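Local coordinates for designed helical repeat protein (Synthetic construct, PDB 5CWM) that has no known natural function but was designed computationally to fold into an all-helical repeat array, at residues K8-L13 against A44-K49; R106-A111 against K162-L167; D116-L121 against Q171-V176. One frame throughout, in Å; residues are numbered along the deposited sequence.

Interaction 1: K8-L13 against A44-K49; sequences KRVEKL and AREAKK
Helices 3-27 and 30-57 form an antiparallel hairpin, and V10 packs against A47 and E46 across it. The short axes run 9.2 Å apart at an angle of 162°. V10 enters with both methyls. Its CG1 meets A47 CB at 3.9 Å. Its CG2 lies 3.8 Å from E46 CB and equally near A47 N. The V10 and E46 side chains slide past each other in opposite directions. Beyond its CG, E46 runs extended, and its carboxylate reaches R9. R9 NH2 and E46 OE2 form a salt bridge at 2.5 Å. The oxygen lies at the edge of the guanidinium, near its plane, and the two flat groups are 22° apart. The R9 chain bends at chi2 and chi3 on its way to E46. L13 CD1 sits 4.1 Å above one face of that guanidinium, toward its rim. The same methyl lies against the E46 carboxylate, 3.4 Å from both OE1 and OE2, with the two side chains crossing at about a right angle. E42 brings a second carboxylate close to E46, so R9 probably offsets some of the repulsion between them. Helix 60-84 packs against both helices, with L69 on V10 and V70 on A47.

Interaction 2: R106-A111 against K162-L167; sequences RVLELA and KRVLEL
The guanidinium of R163 carries L108 CD2 over one face, 3.6 Å above the plane and offset toward the rim. That methyl lies 3.7 Å from both CZ and NH2 of R163. E109 CB approaches R163 NH2 obliquely at 4.4 Å. The polar end of R163 is held by E112, whose OE1 forms a salt bridge with NH2. The carboxylate of E109 stays apart, with OE1 5.3 Å from R163 NH2. The L108 and R163 side chains meet at a slant. An alanine in place of R163 would probably leave E112 without its charged mate and L108 CD2 without the flat group it packs on. The two segments belong to helices 87-114 and 144-170, which run nearly parallel at 17° in the repeat array, with their short axes 11.2 Å apart. Helix 117-141 lies between them in the chain. L108 and V164 both rest on V124 of that helix. L108 CG is anti to the backbone N (chi1 176°), and CD1 beyond it meets V164 CG2 at 4.2 Å. One turn further on, L167 CD2 comes within 4.2 Å of A111 O.

Interaction 3: D116-L121 against Q171-V176; sequences DPEVAL and QGDPEV
The CA atoms of E118 and V176 are the nearest pair across the contact, 6.8 Å apart, in the first turns of helices 117-141 and 174-198. D116 and D173 hold the N-cap positions with similar extended backbone angles, and a proline follows each. G172 leaves the preceding helix with positive phi (66°). V176 carries the apolar part. Its CG1 is anti to the backbone N and lies 4.0 Å from P117 CB. The same methyl is 4.1 Å from L121 CD2 and also close to P117 O. The L121 and V176 side chains slide past each other in opposite directions. V176 CG2 turns to E118 instead, 4.1 Å from E118 OE2. The E118 chain bends at chi2 (80°), and its end comes nearer to the other segment than its base does. There it meets D173 at about a right angle. E118 OE2 and D173 OD2 are 3.5 Å apart, with the carboxylate planes 59° to each other. These are like charges, so the approach is probably unfavourable. The Q171 side chain lies across P117 at about a right angle. D116 OD1 accepts a weak capping bond from V119 N at 3.5 Å. A168 of helix 144-170 also packs on V176, and L121 reaches A180 and L183 further along helix 174-198. Both segments carry the sequence D-P-E-V. The arrangement is that of a tandem helical repeat, in which matching helix N termini, each with an aspartate at the N-cap position and a proline after it, lie side by side.

How the interactions relate
From the N terminus, interaction 1 comes first. It ties the consecutive helices 3-27 and 30-57 into a hairpin, with 30 residues between its segments. It is complete before the others begin. Interactions 2 and 3 each join helices two apart in the chain and close loops of 50 and 49 residues. Interaction 2 ties helix 87-114 to 144-170, and interaction 3 ties helix 117-141 to 174-198. Their segments alternate, so the two cross. They also touch: A111 O and D116 N form a probable hydrogen bond at 2.7 Å, and V164 packs on A120. The centres of interactions 2 and 3 are about 9 Å apart. The centre of interaction 1 lies about 24 Å from that of interaction 2.

Interaction 1: K8-L13 against A44-K49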
ATOM      1  N   LYS A   8     -18.011   5.339   4.525  1.00 74.35           N
ATOM      2  CA  LYS A   8     -18.062   6.587   5.277  1.00 78.89           C
ATOM      3  C   LYS A   8     -17.987   6.319   6.780  1.00 81.03           C
ATOM      4  O   LYS A   8     -17.462   7.135   7.541  1.00 76.21           O
ATOM      5  CB  LYS A   8     -19.330   7.373   4.937  1.00 86.14           C
ATOM      6  CG  LYS A   8     -19.343   7.932   3.521  1.00 89.53           C
ATOM      7  CD  LYS A   8     -20.533   8.849   3.288  1.00 93.11           C
ATOM      8  CE  LYS A   8     -21.849   8.100   3.421  1.00 94.69           C
ATOM      9  NZ  LYS A   8     -23.017   8.990   3.168  1.00 99.53           N
ATOM     10  N   ARG A   9     -18.510   5.169   7.197  1.00 87.84           N
ATOM     11  CA  ARG A   9     -18.407   4.732   8.586  1.00 93.16           C
ATOM     12  C   ARG A   9     -16.949   4.519   8.977  1.00 90.63           C
ATOM     13  O   ARG A   9     -16.484   5.033   9.998  1.00 97.42           O
ATOM     14  CB  ARG A   9     -19.208   3.446   8.805  1.00101.53           C
ATOM     15  CG  ARG A   9     -20.559   3.646   9.468  1.00112.84           C
ATOM     16  CD  ARG A   9     -20.426   3.645  10.981  1.00119.84           C
ATOM     17  NE  ARG A   9     -19.870   2.387  11.471  1.00121.00           N
ATOM     18  CZ  ARG A   9     -19.638   2.118  12.752  1.00124.49           C
ATOM     19  NH1 ARG A   9     -19.915   3.021  13.683  1.00128.98           N
ATOM     20  NH2 ARG A   9     -19.130   0.945  13.103  1.00124.34           N
ATOM     21  N   VAL A  10     -16.233   3.758   8.153  1.00 82.23           N
ATOM     22  CA  VAL A  10     -14.818   3.496   8.382  1.00 71.77           C
ATOM     23  C   VAL A  10     -14.021   4.798   8.405  1.00 66.83           C
ATOM     24  O   VAL A  10     -13.172   4.999   9.275  1.00 65.98           O
ATOM     25  CB  VAL A  10     -14.236   2.559   7.305  1.00 64.64           C
ATOM     26  CG1 VAL A  10     -12.744   2.354   7.524  1.00 62.92           C
ATOM     27  CG2 VAL A  10     -14.965   1.224   7.316  1.00 60.81           C
ATOM     28  N   GLU A  11     -14.308   5.679   7.451  1.00 67.14           N
ATOM     29  CA  GLU A  11     -13.648   6.979   7.378  1.00 69.75           C
ATOM     30  C   GLU A  11     -13.883   7.788   8.649  1.00 67.58           C
ATOM     31  O   GLU A  11     -12.960   8.409   9.181  1.00 56.13           O
ATOM     32  CB  GLU A  11     -14.141   7.766   6.162  1.00 82.46           C
ATOM     33  CG  GLU A  11     -13.746   7.167   4.822  1.00 91.50           C
ATOM     34  CD  GLU A  11     -14.443   7.843   3.655  1.00104.03           C
ATOM     35  OE1 GLU A  11     -15.214   8.796   3.892  1.00114.33           O
ATOM     36  OE2 GLU A  11     -14.221   7.418   2.502  1.00105.19           O
ATOM     37  N   LYS A  12     -15.121   7.774   9.131  1.00 71.88           N
ATOM     38  CA  LYS A  12     -15.469   8.497  10.348  1.00 76.72           C
ATOM     39  C   LYS A  12     -14.740   7.911  11.551  1.00 69.72           C
ATOM     40  O   LYS A  12     -14.323   8.643  12.450  1.00 67.43           O
ATOM     41  CB  LYS A  12     -16.980   8.472  10.585  1.00 88.82           C
ATOM     42  CG  LYS A  12     -17.418   9.284  11.795  1.00100.93           C
ATOM     43  CD  LYS A  12     -18.894   9.103  12.092  1.00113.78           C
ATOM     44  CE  LYS A  12     -19.290   9.866  13.344  1.00125.72           C
ATOM     45  NZ  LYS A  12     -18.462   9.467  14.515  1.00128.13           N
ATOM     46  N   LEU A  13     -14.588   6.590  11.566  1.00 66.71           N
ATOM     47  CA  LEU A  13     -13.844   5.930  12.633  1.00 65.95           C
ATOM     48  C   LEU A  13     -12.376   6.342  12.601  1.00 63.13           C
ATOM     49  O   LEU A  13     -11.760   6.559  13.645  1.00 61.04           O
ATOM     50  CB  LEU A  13     -13.967   4.409  12.523  1.00 66.84           C
ATOM     51  CG  LEU A  13     -15.327   3.803  12.872  1.00 71.51           C
ATOM     52  CD1 LEU A  13     -15.257   2.285  12.838  1.00 70.66           C
ATOM     53  CD2 LEU A  13     -15.803   4.291  14.232  1.00 73.50           C
ATOM     54  N   ALA A  44     -10.016  -0.599  10.711  1.00 61.06           N
ATOM     55  CA  ALA A  44      -9.348  -1.530   9.806  1.00 59.42           C
ATOM     56  C   ALA A  44     -10.156  -2.814   9.635  1.00 62.36           C
ATOM     57  O   ALA A  44     -10.256  -3.351   8.529  1.00 62.16           O
ATOM     58  CB  ALA A  44      -7.951  -1.849  10.310  1.00 55.37           C
ATOM     59  N   ARG A  45     -10.725  -3.305  10.733  1.00 69.77           N
ATOM     60  CA  ARG A  45     -11.564  -4.500  10.694  1.00 79.39           C
ATOM     61  C   ARG A  45     -12.757  -4.308   9.761  1.00 81.90           C
ATOM     62  O   ARG A  45     -12.960  -5.084   8.816  1.00 80.76           O
ATOM     63  CB  ARG A  45     -12.055  -4.860  12.099  1.00 88.39           C
ATOM     64  CG  ARG A  45     -11.459  -6.142  12.660  1.00 96.35           C
ATOM     65  CD  ARG A  45     -10.471  -5.860  13.781  1.00102.57           C
ATOM     66  NE  ARG A  45     -11.115  -5.235  14.933  1.00109.00           N
ATOM     67  CZ  ARG A  45     -10.505  -4.994  16.089  1.00114.82           C
ATOM     68  NH1 ARG A  45      -9.233  -5.328  16.255  1.00115.50           N
ATOM     69  NH2 ARG A  45     -11.169  -4.420  17.084  1.00120.28           N
ATOM     70  N   GLU A  46     -13.538  -3.265  10.029  1.00 84.84           N
ATOM     71  CA  GLU A  46     -14.702  -2.949   9.210  1.00 84.87           C
ATOM     72  C   GLU A  46     -14.308  -2.746   7.751  1.00 77.08           C
ATOM     73  O   GLU A  46     -15.012  -3.191   6.844  1.00 79.48           O
ATOM     74  CB  GLU A  46     -15.412  -1.703   9.744  1.00 91.52           C
ATOM     75  CG  GLU A  46     -15.944  -1.855  11.158  1.00 99.48           C
ATOM     76  CD  GLU A  46     -16.742  -0.649  11.610  1.00107.74           C
ATOM     77  OE1 GLU A  46     -16.970   0.258  10.781  1.00111.07           O
ATOM     78  OE2 GLU A  46     -17.140  -0.604  12.793  1.00114.08           O
ATOM     79  N   ALA A  47     -13.176  -2.082   7.534  1.00 72.47           N
ATOM     80  CA  ALA A  47     -12.662  -1.857   6.187  1.00 69.67           C
ATOM     81  C   ALA A  47     -12.404  -3.177   5.465  1.00 70.43           C
ATOM     82  O   ALA A  47     -12.795  -3.348   4.306  1.00 69.48           O
ATOM     83  CB  ALA A  47     -11.392  -1.026   6.237  1.00 52.67           C
ATOM     84  N   LYS A  48     -11.751  -4.109   6.154  1.00 70.96           N
ATOM     85  CA  LYS A  48     -11.469  -5.413   5.566  1.00 76.44           C
ATOM     86  C   LYS A  48     -12.762  -6.170   5.284  1.00 80.32           C
ATOM     87  O   LYS A  48     -12.855  -6.895   4.295  1.00 79.93           O
ATOM     88  CB  LYS A  48     -10.561  -6.247   6.474  1.00 78.60           C
ATOM     89  CG  LYS A  48     -10.168  -7.585   5.858  1.00 85.01           C
ATOM     90  CD  LYS A  48      -9.285  -8.410   6.777  1.00 88.25           C
ATOM     91  CE  LYS A  48      -8.939  -9.745   6.136  1.00 89.69           C
ATOM     92  NZ  LYS A  48      -8.062 -10.575   7.005  1.00 90.08           N
ATOM     93  N   LYS A  49     -13.756  -6.002   6.152  1.00 86.42           N
ATOM     94  CA  LYS A  49     -15.067  -6.603   5.912  1.00 93.88           C
ATOM     95  C   LYS A  49     -15.682  -6.061   4.621  1.00 98.01           C
ATOM     96  O   LYS A  49     -16.187  -6.824   3.786  1.00110.21           O
ATOM     97  CB  LYS A  49     -16.003  -6.349   7.094  1.00 98.09           C
ATOM     98  CG  LYS A  49     -15.557  -7.006   8.390  1.00100.35           C
ATOM     99  CD  LYS A  49     -16.474  -6.632   9.543  1.00105.02           C
ATOM    100  CE  LYS A  49     -15.985  -7.232  10.851  1.00105.60           C
ATOM    101  NZ  LYS A  49     -16.835  -6.816  12.000  1.00109.85           N
TER

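Interaction 2: R106-A111 against K162-L167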
ATOM      1  N   ARG A 106      -5.132  -8.382  -3.626  1.00 71.18           N
ATOM      2  CA  ARG A 106      -6.460  -8.935  -3.875  1.00 77.19           C
ATOM      3  C   ARG A 106      -7.318  -7.951  -4.669  1.00 81.10           C
ATOM      4  O   ARG A 106      -8.109  -8.351  -5.529  1.00 91.48           O
ATOM      5  CB  ARG A 106      -7.142  -9.306  -2.555  1.00 78.46           C
ATOM      6  CG  ARG A 106      -6.467 -10.462  -1.829  1.00 81.26           C
ATOM      7  CD  ARG A 106      -6.955 -10.606  -0.394  1.00 84.45           C
ATOM      8  NE  ARG A 106      -8.343 -11.054  -0.313  1.00 90.72           N
ATOM      9  CZ  ARG A 106      -8.958 -11.368   0.823  1.00 95.54           C
ATOM     10  NH1 ARG A 106      -8.306 -11.288   1.975  1.00 94.31           N
ATOM     11  NH2 ARG A 106     -10.223 -11.767   0.808  1.00103.99           N
ATOM     12  N   VAL A 107      -7.153  -6.664  -4.383  1.00 73.59           N
ATOM     13  CA  VAL A 107      -7.816  -5.624  -5.161  1.00 71.15           C
ATOM     14  C   VAL A 107      -7.317  -5.648  -6.602  1.00 72.08           C
ATOM     15  O   VAL A 107      -8.099  -5.504  -7.542  1.00 74.02           O
ATOM     16  CB  VAL A 107      -7.588  -4.224  -4.552  1.00 67.35           C
ATOM     17  CG1 VAL A 107      -7.864  -3.129  -5.574  1.00 66.67           C
ATOM     18  CG2 VAL A 107      -8.464  -4.042  -3.332  1.00 65.12           C
ATOM     19  N   LEU A 108      -6.011  -5.845  -6.766  1.00 73.32           N
ATOM     20  CA  LEU A 108      -5.413  -5.941  -8.093  1.00 78.97           C
ATOM     21  C   LEU A 108      -6.035  -7.077  -8.897  1.00 81.50           C
ATOM     22  O   LEU A 108      -6.498  -6.871 -10.020  1.00 82.86           O
ATOM     23  CB  LEU A 108      -3.898  -6.136  -7.986  1.00 82.03           C
ATOM     24  CG  LEU A 108      -3.092  -6.343  -9.273  1.00 91.42           C
ATOM     25  CD1 LEU A 108      -1.736  -5.694  -9.128  1.00 99.38           C
ATOM     26  CD2 LEU A 108      -2.921  -7.820  -9.605  1.00 91.40           C
ATOM     27  N   GLU A 109      -6.039  -8.276  -8.322  1.00 85.61           N
ATOM     28  CA  GLU A 109      -6.551  -9.441  -9.035  1.00 93.64           C
ATOM     29  C   GLU A 109      -8.056  -9.323  -9.276  1.00 93.03           C
ATOM     30  O   GLU A 109      -8.565  -9.798 -10.294  1.00 96.93           O
ATOM     31  CB  GLU A 109      -6.218 -10.731  -8.278  1.00100.29           C
ATOM     32  CG  GLU A 109      -6.865 -10.861  -6.912  1.00105.53           C
ATOM     33  CD  GLU A 109      -6.264 -11.980  -6.085  1.00113.34           C
ATOM     34  OE1 GLU A 109      -5.139 -12.418  -6.406  1.00112.42           O
ATOM     35  OE2 GLU A 109      -6.916 -12.420  -5.115  1.00118.26           O
ATOM     36  N   LEU A 110      -8.764  -8.675  -8.352  1.00 88.33           N
ATOM     37  CA  LEU A 110     -10.188  -8.420  -8.545  1.00 88.58           C
ATOM     38  C   LEU A 110     -10.399  -7.487  -9.732  1.00 91.23           C
ATOM     39  O   LEU A 110     -11.340  -7.654 -10.511  1.00 93.85           O
ATOM     40  CB  LEU A 110     -10.816  -7.818  -7.286  1.00 83.62           C
ATOM     41  CG  LEU A 110     -12.314  -7.512  -7.381  1.00 82.90           C
ATOM     42  CD1 LEU A 110     -13.110  -8.791  -7.599  1.00 85.64           C
ATOM     43  CD2 LEU A 110     -12.806  -6.772  -6.146  1.00 80.58           C
ATOM     44  N   ALA A 111      -9.511  -6.506  -9.864  1.00 91.93           N
ATOM     45  CA  ALA A 111      -9.560  -5.564 -10.974  1.00 97.01           C
ATOM     46  C   ALA A 111      -9.262  -6.270 -12.291  1.00104.24           C
ATOM     47  O   ALA A 111      -9.866  -5.964 -13.319  1.00108.19           O
ATOM     48  CB  ALA A 111      -8.581  -4.423 -10.747  1.00 94.69           C
ATOM     49  N   LYS A 162       3.828  -5.024 -14.145  1.00 96.41           N
ATOM     50  CA  LYS A 162       3.889  -5.721 -15.424  1.00101.17           C
ATOM     51  C   LYS A 162       2.533  -6.325 -15.772  1.00 97.15           C
ATOM     52  O   LYS A 162       2.088  -6.241 -16.912  1.00 99.92           O
ATOM     53  CB  LYS A 162       4.962  -6.814 -15.402  1.00108.43           C
ATOM     54  CG  LYS A 162       4.840  -7.813 -16.547  1.00119.19           C
ATOM     55  CD  LYS A 162       6.023  -8.768 -16.605  1.00126.34           C
ATOM     56  CE  LYS A 162       7.294  -8.046 -17.019  1.00127.02           C
ATOM     57  NZ  LYS A 162       8.419  -8.986 -17.275  1.00130.65           N
ATOM     58  N   ARG A 163       1.883  -6.930 -14.781  1.00 93.31           N
ATOM     59  CA  ARG A 163       0.555  -7.504 -14.976  1.00 94.52           C
ATOM     60  C   ARG A 163      -0.456  -6.417 -15.325  1.00 91.71           C
ATOM     61  O   ARG A 163      -1.317  -6.608 -16.190  1.00 93.66           O
ATOM     62  CB  ARG A 163       0.108  -8.265 -13.726  1.00 97.11           C
ATOM     63  CG  ARG A 163       0.886  -9.544 -13.467  1.00103.34           C
ATOM     64  CD  ARG A 163       0.491 -10.178 -12.141  1.00107.44           C
ATOM     65  NE  ARG A 163      -0.945 -10.434 -12.055  1.00109.53           N
ATOM     66  CZ  ARG A 163      -1.541 -11.000 -11.010  1.00111.25           C
ATOM     67  NH1 ARG A 163      -0.823 -11.373  -9.959  1.00111.22           N
ATOM     68  NH2 ARG A 163      -2.852 -11.194 -11.015  1.00113.53           N
ATOM     69  N   VAL A 164      -0.344  -5.277 -14.650  1.00 88.23           N
ATOM     70  CA  VAL A 164      -1.196  -4.131 -14.956  1.00 88.99           C
ATOM     71  C   VAL A 164      -0.984  -3.672 -16.396  1.00 90.95           C
ATOM     72  O   VAL A 164      -1.940  -3.362 -17.109  1.00 92.91           O
ATOM     73  CB  VAL A 164      -0.933  -2.959 -13.991  1.00 87.97           C
ATOM     74  CG1 VAL A 164      -1.563  -1.674 -14.511  1.00 90.09           C
ATOM     75  CG2 VAL A 164      -1.467  -3.295 -12.615  1.00 85.02           C
ATOM     76  N   LEU A 165       0.276  -3.648 -16.820  1.00 92.13           N
ATOM     77  CA  LEU A 165       0.620  -3.293 -18.193  1.00 96.95           C
ATOM     78  C   LEU A 165       0.014  -4.288 -19.178  1.00 99.52           C
ATOM     79  O   LEU A 165      -0.418  -3.912 -20.268  1.00101.51           O
ATOM     80  CB  LEU A 165       2.141  -3.231 -18.361  1.00 99.99           C
ATOM     81  CG  LEU A 165       2.702  -2.740 -19.697  1.00109.47           C
ATOM     82  CD1 LEU A 165       3.957  -1.927 -19.454  1.00114.01           C
ATOM     83  CD2 LEU A 165       3.002  -3.902 -20.637  1.00113.71           C
ATOM     84  N   GLU A 166      -0.009  -5.557 -18.784  1.00101.00           N
ATOM     85  CA  GLU A 166      -0.574  -6.615 -19.612  1.00107.66           C
ATOM     86  C   GLU A 166      -2.078  -6.430 -19.767  1.00109.31           C
ATOM     87  O   GLU A 166      -2.623  -6.604 -20.857  1.00113.63           O
ATOM     88  CB  GLU A 166      -0.263  -7.988 -19.015  1.00110.44           C
ATOM     89  CG  GLU A 166       1.208  -8.374 -19.080  1.00114.64           C
ATOM     90  CD  GLU A 166       1.530  -9.600 -18.248  1.00117.89           C
ATOM     91  OE1 GLU A 166       0.616 -10.123 -17.577  1.00119.85           O
ATOM     92  OE2 GLU A 166       2.700 -10.039 -18.263  1.00119.80           O
ATOM     93  N   LEU A 167      -2.745  -6.073 -18.675  1.00107.91           N
ATOM     94  CA  LEU A 167      -4.175  -5.785 -18.728  1.00111.34           C
ATOM     95  C   LEU A 167      -4.443  -4.575 -19.619  1.00118.25           C
ATOM     96  O   LEU A 167      -5.389  -4.564 -20.413  1.00122.13           O
ATOM     97  CB  LEU A 167      -4.728  -5.543 -17.323  1.00106.64           C
ATOM     98  CG  LEU A 167      -6.231  -5.269 -17.227  1.00108.73           C
ATOM     99  CD1 LEU A 167      -7.028  -6.462 -17.734  1.00112.83           C
ATOM    100  CD2 LEU A 167      -6.623  -4.926 -15.798  1.00105.15           C
TER

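Interaction 3: D116-L121 against Q171-V176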
ATOM      1  N   ASP A 116     -10.495  -3.905 -14.964  1.00128.69           N
ATOM      2  CA  ASP A 116     -10.406  -2.495 -14.599  1.00120.24           C
ATOM      3  C   ASP A 116      -8.949  -2.076 -14.397  1.00113.39           C
ATOM      4  O   ASP A 116      -8.414  -2.195 -13.295  1.00117.60           O
ATOM      5  CB  ASP A 116     -11.221  -2.217 -13.334  1.00115.36           C
ATOM      6  CG  ASP A 116     -11.584  -0.751 -13.179  1.00112.72           C
ATOM      7  OD1 ASP A 116     -10.803   0.115 -13.629  1.00114.10           O
ATOM      8  OD2 ASP A 116     -12.654  -0.464 -12.604  1.00110.66           O
ATOM      9  N   PRO A 117      -8.306  -1.586 -15.469  1.00107.14           N
ATOM     10  CA  PRO A 117      -6.885  -1.215 -15.465  1.00101.54           C
ATOM     11  C   PRO A 117      -6.541  -0.099 -14.479  1.00 99.87           C
ATOM     12  O   PRO A 117      -5.498  -0.164 -13.826  1.00 96.60           O
ATOM     13  CB  PRO A 117      -6.640  -0.756 -16.908  1.00103.72           C
ATOM     14  CG  PRO A 117      -7.983  -0.364 -17.418  1.00107.75           C
ATOM     15  CD  PRO A 117      -8.945  -1.305 -16.765  1.00109.43           C
ATOM     16  N   GLU A 118      -7.405   0.907 -14.377  1.00103.45           N
ATOM     17  CA  GLU A 118      -7.160   2.048 -13.499  1.00103.89           C
ATOM     18  C   GLU A 118      -7.089   1.625 -12.035  1.00 96.58           C
ATOM     19  O   GLU A 118      -6.162   2.000 -11.312  1.00 92.31           O
ATOM     20  CB  GLU A 118      -8.246   3.112 -13.683  1.00112.35           C
ATOM     21  CG  GLU A 118      -8.289   3.745 -15.070  1.00123.99           C
ATOM     22  CD  GLU A 118      -8.994   2.876 -16.095  1.00135.40           C
ATOM     23  OE1 GLU A 118      -9.667   1.904 -15.691  1.00136.38           O
ATOM     24  OE2 GLU A 118      -8.875   3.165 -17.304  1.00146.53           O
ATOM     25  N   VAL A 119      -8.074   0.842 -11.607  1.00 95.76           N
ATOM     26  CA  VAL A 119      -8.137   0.360 -10.232  1.00 95.35           C
ATOM     27  C   VAL A 119      -6.937  -0.528  -9.906  1.00 97.64           C
ATOM     28  O   VAL A 119      -6.408  -0.484  -8.796  1.00104.77           O
ATOM     29  CB  VAL A 119      -9.449  -0.414  -9.973  1.00 94.01           C
ATOM     30  CG1 VAL A 119      -9.442  -1.051  -8.590  1.00 93.72           C
ATOM     31  CG2 VAL A 119     -10.643   0.515 -10.122  1.00 95.19           C
ATOM     32  N   ALA A 120      -6.504  -1.321 -10.881  1.00 96.94           N
ATOM     33  CA  ALA A 120      -5.326  -2.165 -10.714  1.00 93.93           C
ATOM     34  C   ALA A 120      -4.070  -1.315 -10.540  1.00 93.47           C
ATOM     35  O   ALA A 120      -3.228  -1.590  -9.679  1.00 91.20           O
ATOM     36  CB  ALA A 120      -5.173  -3.104 -11.900  1.00 95.47           C
ATOM     37  N   LEU A 121      -3.954  -0.281 -11.369  1.00 95.60           N
ATOM     38  CA  LEU A 121      -2.840   0.655 -11.295  1.00 98.72           C
ATOM     39  C   LEU A 121      -2.774   1.314  -9.921  1.00 94.15           C
ATOM     40  O   LEU A 121      -1.721   1.335  -9.275  1.00 98.00           O
ATOM     41  CB  LEU A 121      -2.968   1.716 -12.387  1.00108.12           C
ATOM     42  CG  LEU A 121      -1.863   2.767 -12.480  1.00114.06           C
ATOM     43  CD1 LEU A 121      -0.547   2.128 -12.897  1.00118.10           C
ATOM     44  CD2 LEU A 121      -2.263   3.868 -13.449  1.00121.30           C
ATOM     45  N   GLN A 171      -6.668  -4.488 -23.030  1.00126.11           N
ATOM     46  CA  GLN A 171      -7.824  -3.640 -23.306  1.00129.03           C
ATOM     47  C   GLN A 171      -7.455  -2.440 -24.175  1.00134.59           C
ATOM     48  O   GLN A 171      -8.301  -1.598 -24.475  1.00135.20           O
ATOM     49  CB  GLN A 171      -8.468  -3.166 -22.002  1.00125.15           C
ATOM     50  CG  GLN A 171      -9.224  -4.254 -21.259  1.00125.22           C
ATOM     51  CD  GLN A 171     -10.052  -3.708 -20.116  1.00125.55           C
ATOM     52  OE1 GLN A 171     -10.836  -4.431 -19.500  1.00130.66           O
ATOM     53  NE2 GLN A 171      -9.886  -2.422 -19.825  1.00122.91           N
ATOM     54  N   GLY A 172      -6.190  -2.370 -24.576  1.00141.34           N
ATOM     55  CA  GLY A 172      -5.720  -1.303 -25.441  1.00152.15           C
ATOM     56  C   GLY A 172      -5.747   0.072 -24.802  1.00157.72           C
ATOM     57  O   GLY A 172      -6.332   1.008 -25.347  1.00161.80           O
ATOM     58  N   ASP A 173      -5.111   0.198 -23.641  1.00161.43           N
ATOM     59  CA  ASP A 173      -5.020   1.480 -22.951  1.00168.30           C
ATOM     60  C   ASP A 173      -3.557   1.853 -22.726  1.00173.80           C
ATOM     61  O   ASP A 173      -2.987   1.544 -21.679  1.00182.06           O
ATOM     62  CB  ASP A 173      -5.773   1.430 -21.618  1.00156.53           C
ATOM     63  CG  ASP A 173      -6.116   2.811 -21.085  1.00150.25           C
ATOM     64  OD1 ASP A 173      -5.386   3.777 -21.394  1.00149.98           O
ATOM     65  OD2 ASP A 173      -7.121   2.930 -20.352  1.00147.40           O
ATOM     66  N   PRO A 174      -2.945   2.520 -23.718  1.00167.57           N
ATOM     67  CA  PRO A 174      -1.529   2.907 -23.694  1.00160.71           C
ATOM     68  C   PRO A 174      -1.170   3.816 -22.521  1.00152.49           C
ATOM     69  O   PRO A 174      -0.053   3.741 -22.008  1.00150.93           O
ATOM     70  CB  PRO A 174      -1.347   3.649 -25.025  1.00166.74           C
ATOM     71  CG  PRO A 174      -2.442   3.140 -25.897  1.00172.25           C
ATOM     72  CD  PRO A 174      -3.599   2.913 -24.977  1.00170.49           C
ATOM     73  N   GLU A 175      -2.108   4.664 -22.110  1.00148.55           N
ATOM     74  CA  GLU A 175      -1.873   5.607 -21.020  1.00144.65           C
ATOM     75  C   GLU A 175      -1.599   4.893 -19.700  1.00132.88           C
ATOM     76  O   GLU A 175      -0.626   5.197 -19.008  1.00131.14           O
ATOM     77  CB  GLU A 175      -3.071   6.549 -20.867  1.00149.96           C
ATOM     78  CG  GLU A 175      -2.970   7.503 -19.686  1.00151.16           C
ATOM     79  CD  GLU A 175      -1.835   8.499 -19.826  1.00156.61           C
ATOM     80  OE1 GLU A 175      -1.422   8.782 -20.971  1.00164.20           O
ATOM     81  OE2 GLU A 175      -1.354   9.001 -18.787  1.00154.51           O
ATOM     82  N   VAL A 176      -2.462   3.940 -19.361  1.00124.30           N
ATOM     83  CA  VAL A 176      -2.325   3.180 -18.125  1.00113.49           C
ATOM     84  C   VAL A 176      -1.035   2.363 -18.133  1.00109.09           C
ATOM     85  O   VAL A 176      -0.386   2.205 -17.100  1.00106.89           O
ATOM     86  CB  VAL A 176      -3.533   2.245 -17.906  1.00110.64           C
ATOM     87  CG1 VAL A 176      -3.383   1.461 -16.612  1.00106.33           C
ATOM     88  CG2 VAL A 176      -4.823   3.048 -17.892  1.00111.18           C
TER